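Local atomic coordinates of cytochrome P450 monooxygenase (Rhodococcus sp. ECU0066, PDB entry 6KBH), a protein that probably carries out monooxygenation at a heme, drawing electrons through FMN and a [2Fe-2S] cluster held in the same chain. Residues P131-R136 with G389-M394; M141-P146 with M253-R258; T238-M243 with S274-G279. All coordinates share one frame; numbering follows the deposited sequence.

Interaction 1 of 3, residues P131-R136 with G389-M394; sequences PAHMPR and GSHQCM. With HEM (protoporphyrin IX containing Fe), chain C.
H133 and H391 lie face to face, their imidazole rings 3.5 Å apart between centroids and tilted by 18°, with CE1 of each ring over the centre of the other. Chi1 of 158° sets CG of H133 nearly opposite its backbone N, which swings the ring across onto its partner. Both histidines hold the same heme propionate, each taking one oxygen. H133 NE2 donates to HEM O2D at 2.6 Å along an almost straight line (170°), and H391 ND1 reaches HEM O1D at 2.9 Å by a more bent bond; the same ND1 is also hydrogen-bonded to the carbonyl of L125. At the rim of the H133 ring, near its plane, sits S390 O, 3.2 Å from CE1, while E130 bonds ND1 and so fixes the ring's rotation. Histidine suits both places because its flat ring can stack and donate an N-H at once.

Away from this buried pair the packing slackens. M134 bends its chain around so that SD comes within 4.2 Å of S390 O, a light touch from a partly exposed residue. R136 turns its guanidinium off to a cation-pi contact with Y271.

Two residues beyond H391, C393 binds the heme iron through SG at 2.3 Å. Residues 389-394 thus belong to the P450 heme-binding signature, F-x-x-G-x-x-x-C-x-G, which begins at F386. R137 and R334 also bond the heme. The arginines, and H133 if protonated, probably offset the propionate charge, while H391 adds a further N-H, and the E130 partner is likely to encourage a protonated H133; propionate binding thereby ties the early helix to the thiolate loop.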
loop_
_atom_site.group_PDB
_atom_site.type_symbol
_atom_site.label_atom_id
_atom_site.label_comp_id
_atom_site.label_asym_id
_atom_site.label_seq_id
_atom_site.Cartn_x
_atom_site.Cartn_y
_atom_site.Cartn_z
ATOM N N PRO A 131 9.481 14.586 -23.610
ATOM C CA PRO A 131 9.978 13.230 -23.346
ATOM C C PRO A 131 11.126 13.135 -22.336
ATOM O O PRO A 131 11.669 12.048 -22.152
ATOM C CB PRO A 131 10.447 12.774 -24.726
ATOM C CG PRO A 131 10.915 14.028 -25.379
ATOM C CD PRO A 131 10.059 15.150 -24.842
ATOM N N ALA A 132 11.483 14.242 -21.684
ATOM C CA ALA A 132 12.623 14.215 -20.775
ATOM C C ALA A 132 12.297 13.549 -19.442
ATOM O O ALA A 132 13.187 12.964 -18.813
ATOM C CB ALA A 132 13.135 15.636 -20.534
ATOM N N HIS A 133 11.038 13.610 -19.003
ATOM C CA HIS A 133 10.711 13.256 -17.624
ATOM C C HIS A 133 10.806 11.751 -17.382
ATOM O O HIS A 133 11.411 11.313 -16.395
ATOM C CB HIS A 133 9.314 13.771 -17.273
ATOM C CG HIS A 133 8.667 13.045 -16.133
ATOM N ND1 HIS A 133 7.636 12.149 -16.312
ATOM C CD2 HIS A 133 8.905 13.084 -14.802
ATOM C CE1 HIS A 133 7.268 11.665 -15.138
ATOM N NE2 HIS A 133 8.022 12.216 -14.205
ATOM N N MET A 134 10.205 10.943 -18.260
ATOM C CA MET A 134 10.107 9.509 -17.986
ATOM C C MET A 134 11.466 8.821 -17.913
ATOM O O MET A 134 11.698 8.076 -16.945
ATOM C CB MET A 134 9.194 8.835 -19.017
ATOM C CG MET A 134 7.707 8.942 -18.712
ATOM S SD MET A 134 7.285 8.649 -16.980
ATOM C CE MET A 134 7.822 6.959 -16.748
ATOM N N PRO A 135 12.392 9.002 -18.867
ATOM C CA PRO A 135 13.709 8.359 -18.710
ATOM C C PRO A 135 14.413 8.736 -17.421
ATOM O O PRO A 135 15.051 7.881 -16.795
ATOM C CB PRO A 135 14.481 8.847 -19.943
ATOM C CG PRO A 135 13.429 9.126 -20.949
ATOM C CD PRO A 135 12.279 9.685 -20.168
ATOM N N ARG A 136 14.309 9.996 -16.999
ATOM C CA ARG A 136 14.946 10.408 -15.753
ATOM C C ARG A 136 14.243 9.799 -14.548
ATOM O O ARG A 136 14.890 9.458 -13.552
ATOM C CB ARG A 136 14.957 11.930 -15.652
ATOM C CG ARG A 136 15.702 12.641 -16.770
ATOM C CD ARG A 136 15.971 14.060 -16.338
ATOM N NE ARG A 136 16.241 15.000 -17.422
ATOM C CZ ARG A 136 17.450 15.465 -17.722
ATOM N NH1 ARG A 136 18.507 15.072 -17.023
ATOM N NH2 ARG A 136 17.602 16.329 -18.717
ATOM N N GLY A 389 -0.316 8.539 -11.657
ATOM C CA GLY A 389 0.179 8.391 -13.012
ATOM C C GLY A 389 1.647 8.713 -13.199
ATOM O O GLY A 389 2.479 8.380 -12.350
ATOM N N SER A 390 1.958 9.382 -14.314
ATOM C CA SER A 390 3.339 9.597 -14.743
ATOM C C SER A 390 4.223 10.154 -13.633
ATOM O O SER A 390 5.359 9.704 -13.451
ATOM C CB SER A 390 3.364 10.542 -15.945
ATOM O OG SER A 390 2.589 10.037 -17.018
ATOM N N HIS A 391 3.732 11.141 -12.889
ATOM C CA HIS A 391 4.564 11.887 -11.954
ATOM C C HIS A 391 4.292 11.534 -10.498
ATOM O O HIS A 391 4.737 12.269 -9.610
ATOM C CB HIS A 391 4.368 13.393 -12.150
ATOM C CG HIS A 391 4.832 13.905 -13.477
ATOM N ND1 HIS A 391 6.055 14.514 -13.653
ATOM C CD2 HIS A 391 4.232 13.908 -14.691
ATOM C CE1 HIS A 391 6.189 14.868 -14.919
ATOM N NE2 HIS A 391 5.097 14.511 -15.571
ATOM N N GLN A 392 3.563 10.450 -10.230
ATOM C CA GLN A 392 3.217 10.095 -8.857
ATOM C C GLN A 392 4.452 10.109 -7.966
ATOM O O GLN A 392 5.528 9.647 -8.361
ATOM C CB GLN A 392 2.554 8.717 -8.799
ATOM C CG GLN A 392 1.820 8.464 -7.490
ATOM C CD GLN A 392 1.459 7.006 -7.280
ATOM O OE1 GLN A 392 2.168 6.102 -7.722
ATOM N NE2 GLN A 392 0.337 6.771 -6.609
ATOM N N CYS A 393 4.280 10.658 -6.764
ATOM C CA CYS A 393 5.351 10.866 -5.797
ATOM C C CYS A 393 6.256 9.647 -5.691
ATOM O O CYS A 393 5.806 8.548 -5.350
ATOM C CB CYS A 393 4.742 11.188 -4.431
ATOM S SG CYS A 393 5.937 11.540 -3.129
ATOM N N MET A 394 7.540 9.843 -5.996
ATOM C CA MET A 394 8.481 8.732 -5.937
ATOM C C MET A 394 8.807 8.353 -4.500
ATOM O O MET A 394 9.045 7.178 -4.210
ATOM C CB MET A 394 9.753 9.085 -6.710
ATOM C CG MET A 394 9.517 9.287 -8.201
ATOM S SD MET A 394 10.909 10.033 -9.070
ATOM C CE MET A 394 11.992 8.617 -9.281
HETATM C CHA HEM C . 5.866 14.414 -6.915
HETATM C CHB HEM C . 2.932 14.605 -2.817
HETATM C CHC HEM C . 6.965 13.005 0.213
HETATM C CHD HEM C . 9.843 12.824 -3.873
HETATM C C1A HEM C . 4.864 14.531 -5.854
HETATM C C2A HEM C . 3.569 14.983 -6.376
HETATM C C3A HEM C . 2.754 15.032 -5.243
HETATM C C4A HEM C . 3.642 14.607 -4.129
HETATM C CMA HEM C . 1.313 15.432 -5.187
HETATM C CAA HEM C . 3.178 15.296 -7.788
HETATM C CBA HEM C . 2.331 14.253 -8.448
HETATM C CGA HEM C . 2.070 14.338 -9.914
HETATM O O1A HEM C . 2.343 15.497 -10.324
HETATM O O2A HEM C . 1.647 13.227 -10.335
HETATM C C1B HEM C . 3.717 14.205 -1.607
HETATM C C2B HEM C . 3.157 14.134 -0.180
HETATM C C3B HEM C . 4.424 13.629 0.762
HETATM C C4B HEM C . 5.591 13.463 -0.192
HETATM C CMB HEM C . 1.769 14.458 0.258
HETATM C CAB HEM C . 4.439 13.403 2.235
HETATM C CBB HEM C . 3.388 12.524 2.820
HETATM C C1C HEM C . 7.948 12.900 -0.903
HETATM C C2C HEM C . 9.217 12.463 -0.382
HETATM C C3C HEM C . 10.033 12.409 -1.490
HETATM C C4C HEM C . 9.161 12.818 -2.581
HETATM C CMC HEM C . 9.569 12.139 1.032
HETATM C CAC HEM C . 11.470 11.991 -1.526
HETATM C CBC HEM C . 12.547 12.992 -1.745
HETATM C C1D HEM C . 8.885 13.254 -4.899
HETATM C C2D HEM C . 9.498 13.290 -6.268
HETATM C C3D HEM C . 8.254 13.791 -7.230
HETATM C C4D HEM C . 7.114 13.963 -6.267
HETATM C CMD HEM C . 10.900 12.952 -6.634
HETATM C CAD HEM C . 8.279 13.997 -8.703
HETATM C CBD HEM C . 8.193 12.755 -9.528
HETATM C CGD HEM C . 7.793 12.915 -10.949
HETATM O O1D HEM C . 7.256 14.041 -11.076
HETATM O O2D HEM C . 8.087 11.888 -11.613
HETATM N NA HEM C . 4.937 14.298 -4.476
HETATM N NB HEM C . 5.145 13.738 -1.632
HETATM N NC HEM C . 7.888 13.126 -2.259
HETATM N ND HEM C . 7.399 13.609 -4.781
HETATM FE FE HEM C . 6.295 13.820 -3.153
#

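Interaction 2 of 3, residues M141-P146 with M253-R258; sequences MEPFTP and MPFGIR
The flat ring of F255 receives P143 over one face and the carboxyl end of E142 at its edge. P143 CG stands 3.6 Å from the ring centroid and 17° off the normal, a CH-pi contact, and P143 CD lies over the same face, 3.7 Å from F255 CZ. The E142 carboxylate is turned 82° against the ring, its CD lying in the ring plane; E142 OE1 comes to 3.6 Å from F255 CE2, and higher on the same side chain E142 CB is 3.6 Å from F255 CZ. F255 reaches this far because its CG is anti to the backbone N (chi1 -176°), which projects the ring outward from helix 252-262.

Each residue fits its role. Proline offers a rigid, slightly polarised CH surface that suits an aromatic face, and its fixed phi agrees with the short 3-10 turn 142-144. The turn is closed at E142 O, which accepts from both T145 OG1 (2.8 Å) and T145 N (3.1 Å). T145 is also the N-cap of the next helix, its OG1 bonded to A148 N. The turn's other face looks inward: F144 touches the heme and meets W252 edge-to-face, while P143 also leans on F191.

With F255 cut back to an alanine, P143 CG would probably lose its aromatic platform, a gap would be likely between turn and helix, and the E142 side chain would be freer to turn.

Because the contact is apolar apart from the exposed carboxylate, its hold comes from dispersion and CH-pi attraction; the negative oxygen near the ring's hydrogen-bearing edge may add a little electrostatic gain, while the acid can remain hydrated at the surface.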
loop_
_atom_site.group_PDB
_atom_site.type_symbol
_atom_site.label_atom_id
_atom_site.label_comp_id
_atom_site.label_asym_id
_atom_site.label_seq_id
_atom_site.Cartn_x
_atom_site.Cartn_y
_atom_site.Cartn_z
ATOM N N MET A 141 14.542 5.793 -10.289
ATOM C CA MET A 141 13.446 5.255 -9.489
ATOM C C MET A 141 13.930 4.329 -8.380
ATOM O O MET A 141 13.431 4.405 -7.253
ATOM C CB MET A 141 12.458 4.509 -10.383
ATOM C CG MET A 141 11.363 3.792 -9.613
ATOM S SD MET A 141 10.317 4.907 -8.650
ATOM C CE MET A 141 9.300 5.613 -9.943
ATOM N N GLU A 142 14.898 3.463 -8.685
ATOM C CA GLU A 142 15.219 2.326 -7.820
ATOM C C GLU A 142 15.400 2.658 -6.339
ATOM O O GLU A 142 14.860 1.908 -5.508
ATOM C CB GLU A 142 16.471 1.613 -8.353
ATOM C CG GLU A 142 16.873 0.387 -7.539
ATOM C CD GLU A 142 18.042 -0.368 -8.141
ATOM O OE1 GLU A 142 18.476 -0.009 -9.256
ATOM O OE2 GLU A 142 18.530 -1.320 -7.496
ATOM N N PRO A 143 16.115 3.715 -5.933
ATOM C CA PRO A 143 16.256 3.977 -4.489
ATOM C C PRO A 143 14.935 4.239 -3.779
ATOM O O PRO A 143 14.877 4.112 -2.550
ATOM C CB PRO A 143 17.169 5.210 -4.436
ATOM C CG PRO A 143 17.851 5.247 -5.749
ATOM C CD PRO A 143 16.881 4.689 -6.734
ATOM N N PHE A 144 13.874 4.590 -4.511
ATOM C CA PHE A 144 12.579 4.853 -3.897
ATOM C C PHE A 144 11.769 3.591 -3.644
ATOM O O PHE A 144 10.802 3.640 -2.877
ATOM C CB PHE A 144 11.765 5.805 -4.773
ATOM C CG PHE A 144 12.296 7.207 -4.794
ATOM C CD1 PHE A 144 12.138 8.037 -3.699
ATOM C CD2 PHE A 144 12.960 7.691 -5.907
ATOM C CE1 PHE A 144 12.632 9.320 -3.715
ATOM C CE2 PHE A 144 13.455 8.974 -5.929
ATOM C CZ PHE A 144 13.292 9.790 -4.831
ATOM N N THR A 145 12.130 2.472 -4.268
ATOM C CA THR A 145 11.351 1.252 -4.121
ATOM C C THR A 145 11.405 0.752 -2.676
ATOM O O THR A 145 12.379 1.006 -1.960
ATOM C CB THR A 145 11.866 0.170 -5.066
ATOM O OG1 THR A 145 13.187 -0.224 -4.669
ATOM C CG2 THR A 145 11.901 0.686 -6.497
ATOM N N PRO A 146 10.362 0.054 -2.218
ATOM C CA PRO A 146 10.393 -0.498 -0.853
ATOM C C PRO A 146 11.590 -1.399 -0.589
ATOM O O PRO A 146 12.094 -1.424 0.541
ATOM C CB PRO A 146 9.070 -1.268 -0.760
ATOM C CG PRO A 146 8.166 -0.576 -1.723
ATOM C CD PRO A 146 9.046 -0.124 -2.859
ATOM N N MET A 253 21.767 10.609 -4.227
ATOM C CA MET A 253 22.737 11.358 -5.026
ATOM C C MET A 253 23.896 10.498 -5.517
ATOM O O MET A 253 24.225 10.580 -6.714
ATOM C CB MET A 253 23.233 12.571 -4.230
ATOM C CG MET A 253 22.137 13.560 -3.878
ATOM S SD MET A 253 21.191 14.036 -5.330
ATOM C CE MET A 253 22.473 14.793 -6.324
ATOM N N PRO A 254 24.561 9.682 -4.684
ATOM C CA PRO A 254 25.586 8.782 -5.243
ATOM C C PRO A 254 25.022 7.810 -6.261
ATOM O O PRO A 254 25.668 7.529 -7.275
ATOM C CB PRO A 254 26.138 8.063 -4.003
ATOM C CG PRO A 254 25.093 8.227 -2.962
ATOM C CD PRO A 254 24.488 9.563 -3.218
ATOM N N PHE A 255 23.818 7.288 -6.019
ATOM C CA PHE A 255 23.117 6.528 -7.051
ATOM C C PHE A 255 22.946 7.359 -8.318
ATOM O O PHE A 255 23.076 6.836 -9.431
ATOM C CB PHE A 255 21.771 6.050 -6.501
ATOM C CG PHE A 255 20.970 5.166 -7.435
ATOM C CD1 PHE A 255 20.438 5.646 -8.624
ATOM C CD2 PHE A 255 20.719 3.846 -7.088
ATOM C CE1 PHE A 255 19.700 4.823 -9.456
ATOM C CE2 PHE A 255 19.974 3.021 -7.917
ATOM C CZ PHE A 255 19.467 3.511 -9.098
ATOM N N GLY A 256 22.680 8.657 -8.170
ATOM C CA GLY A 256 22.554 9.513 -9.336
ATOM C C GLY A 256 23.856 9.694 -10.089
ATOM O O GLY A 256 23.849 9.928 -11.300
ATOM N N ILE A 257 24.991 9.601 -9.392
ATOM C CA ILE A 257 26.276 9.801 -10.053
ATOM C C ILE A 257 26.593 8.633 -10.978
ATOM O O ILE A 257 27.135 8.822 -12.072
ATOM C CB ILE A 257 27.388 10.013 -9.013
ATOM C CG1 ILE A 257 27.015 11.150 -8.061
ATOM C CG2 ILE A 257 28.706 10.318 -9.702
ATOM C CD1 ILE A 257 27.878 11.211 -6.826
ATOM N N ARG A 258 26.256 7.409 -10.560
ATOM C CA ARG A 258 26.572 6.244 -11.380
ATOM C C ARG A 258 25.739 6.205 -12.652
ATOM O O ARG A 258 26.223 5.737 -13.689
ATOM C CB ARG A 258 26.372 4.965 -10.571
ATOM C CG ARG A 258 26.746 5.129 -9.119
ATOM C CD ARG A 258 26.665 3.828 -8.349
ATOM N NE ARG A 258 26.883 4.077 -6.930
ATOM C CZ ARG A 258 25.946 3.947 -5.998
ATOM N NH1 ARG A 258 24.728 3.550 -6.335
ATOM N NH2 ARG A 258 26.226 4.212 -4.730
#

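Interaction 3 of 3, residues T238-M243 with S274-G279; sequences TVLDKM and SMMMAG
The last turn of helix 219-242 faces helix 269-281 with L240 and M276 as the nearest backbone positions, their CA atoms 7.9 Å apart. Into that gap M276 sends its side chain, and the methyl does nearly all of the touching. M276 CE lies 3.5 Å from L240 CB and 3.6 Å from L240 CD1, nestling into the angle between the stem of the leucine and one of its branches. Its chain leaves with CG opposite the backbone N (chi1 -158°) and then bends at both following torsions, which curls the methyl back onto the leucine. M243, one turn further along, brings its sulfur up beside the same methyl, SD to CE 4.4 Å.

All three touching side chains are buried and uncharged. Methionine is well chosen here: flexible and polarisable, it can fill an irregular groove between helices, whereas leucine offers a firmer branched surface. M253 of helix 252-262 packs on L240, M243 and M276 alike, and A236 meets M276 from the preceding turn.

Three successive helices therefore share one methionine-rich core. The positions are consistent with the G-helix, H-helix and I-helix of the cytochrome P450 fold; G279, further along the helix that probably corresponds to the first part of the I-helix, touches the heme.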
loop_
_atom_site.group_PDB
_atom_site.type_symbol
_atom_site.label_atom_id
_atom_site.label_comp_id
_atom_site.label_asym_id
_atom_site.label_seq_id
_atom_site.Cartn_x
_atom_site.Cartn_y
_atom_site.Cartn_z
ATOM N N THR A 238 29.218 22.484 -3.663
ATOM C CA THR A 238 30.429 21.875 -3.124
ATOM C C THR A 238 30.162 20.455 -2.649
ATOM O O THR A 238 30.976 19.552 -2.881
ATOM C CB THR A 238 30.972 22.718 -1.970
ATOM O OG1 THR A 238 30.241 22.416 -0.775
ATOM C CG2 THR A 238 30.835 24.202 -2.281
ATOM N N VAL A 239 29.028 20.243 -1.977
ATOM C CA VAL A 239 28.693 18.919 -1.464
ATOM C C VAL A 239 28.649 17.902 -2.596
ATOM O O VAL A 239 29.165 16.785 -2.464
ATOM C CB VAL A 239 27.361 18.970 -0.694
ATOM C CG1 VAL A 239 26.938 17.579 -0.286
ATOM C CG2 VAL A 239 27.491 19.861 0.528
ATOM N N LEU A 240 28.051 18.274 -3.732
ATOM C CA LEU A 240 28.015 17.368 -4.876
ATOM C C LEU A 240 29.414 17.103 -5.420
ATOM O O LEU A 240 29.729 15.974 -5.813
ATOM C CB LEU A 240 27.116 17.927 -5.977
ATOM C CG LEU A 240 26.923 16.963 -7.151
ATOM C CD1 LEU A 240 26.302 15.658 -6.671
ATOM C CD2 LEU A 240 26.087 17.585 -8.257
ATOM N N ASP A 241 30.265 18.134 -5.462
ATOM C CA ASP A 241 31.640 17.933 -5.905
ATOM C C ASP A 241 32.405 17.035 -4.941
ATOM O O ASP A 241 33.250 16.237 -5.362
ATOM C CB ASP A 241 32.352 19.278 -6.059
ATOM C CG ASP A 241 31.939 20.021 -7.315
ATOM O OD1 ASP A 241 31.286 19.409 -8.189
ATOM O OD2 ASP A 241 32.275 21.219 -7.432
ATOM N N LYS A 242 32.124 17.150 -3.640
ATOM C CA LYS A 242 32.816 16.318 -2.661
ATOM C C LYS A 242 32.453 14.846 -2.834
ATOM O O LYS A 242 33.337 13.984 -2.911
ATOM C CB LYS A 242 32.492 16.789 -1.243
ATOM C CG LYS A 242 33.054 15.876 -0.170
ATOM C CD LYS A 242 32.418 16.123 1.186
ATOM C CE LYS A 242 33.097 17.266 1.915
ATOM N NZ LYS A 242 32.660 17.347 3.337
ATOM N N MET A 243 31.158 14.536 -2.890
ATOM C CA MET A 243 30.702 13.169 -3.101
ATOM C C MET A 243 30.783 12.743 -4.558
ATOM O O MET A 243 30.406 11.611 -4.879
ATOM C CB MET A 243 29.264 13.002 -2.600
ATOM C CG MET A 243 28.265 13.948 -3.251
ATOM S SD MET A 243 26.548 13.650 -2.770
ATOM C CE MET A 243 26.597 14.121 -1.049
ATOM N N SER A 274 20.582 20.177 -9.511
ATOM C CA SER A 274 19.164 20.409 -9.261
ATOM C C SER A 274 18.582 19.331 -8.356
ATOM O O SER A 274 17.768 19.626 -7.473
ATOM C CB SER A 274 18.401 20.470 -10.585
ATOM O OG SER A 274 18.737 21.633 -11.323
ATOM N N MET A 275 18.995 18.074 -8.556
ATOM C CA MET A 275 18.504 16.970 -7.736
ATOM C C MET A 275 18.809 17.159 -6.257
ATOM O O MET A 275 18.151 16.536 -5.416
ATOM C CB MET A 275 19.112 15.648 -8.205
ATOM C CG MET A 275 18.485 15.067 -9.456
ATOM S SD MET A 275 19.426 13.655 -10.061
ATOM C CE MET A 275 19.373 12.574 -8.633
ATOM N N MET A 276 19.793 17.992 -5.917
ATOM C CA MET A 276 20.138 18.189 -4.514
ATOM C C MET A 276 19.056 18.982 -3.786
ATOM O O MET A 276 18.616 18.592 -2.698
ATOM C CB MET A 276 21.496 18.881 -4.400
ATOM C CG MET A 276 22.188 18.667 -3.062
ATOM S SD MET A 276 22.922 17.028 -2.880
ATOM C CE MET A 276 24.253 17.128 -4.064
ATOM N N MET A 277 18.617 20.103 -4.366
ATOM C CA MET A 277 17.546 20.878 -3.745
ATOM C C MET A 277 16.187 20.247 -3.991
ATOM O O MET A 277 15.368 20.146 -3.071
ATOM C CB MET A 277 17.537 22.310 -4.265
ATOM C CG MET A 277 16.556 23.199 -3.514
ATOM S SD MET A 277 16.847 24.961 -3.737
ATOM C CE MET A 277 15.393 25.434 -4.673
ATOM N N ALA A 278 15.925 19.845 -5.236
ATOM C CA ALA A 278 14.656 19.210 -5.562
ATOM C C ALA A 278 14.359 18.062 -4.609
ATOM O O ALA A 278 13.202 17.841 -4.230
ATOM C CB ALA A 278 14.675 18.719 -7.010
ATOM N N GLY A 279 15.403 17.353 -4.176
ATOM C CA GLY A 279 15.204 16.173 -3.350
ATOM C C GLY A 279 14.562 16.479 -2.010
ATOM O O GLY A 279 13.577 15.848 -1.624
#

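Overall arrangement
Interactions 1 and 3 are buried, interaction 2 is a surface contact, and all three belong to the heme-bearing part of the chain. Polar chemistry dominates interaction 1, where a charged cofactor must be held; interaction 2 depends on an aromatic face with an acid at its edge, and interaction 3 is wholly apolar. Residues 389-394 and 141-146 meet directly through M394 and F144. Interactions 2 and 3 share helix 252-262: F255 points outward to the turn, while M253 CG packs 3.7 Å from M276 SD. Interactions 1 and 3 do not touch, their nearest atoms being about 7 Å apart, and both 2 and 3 have segments within the loop that interaction 1 closes.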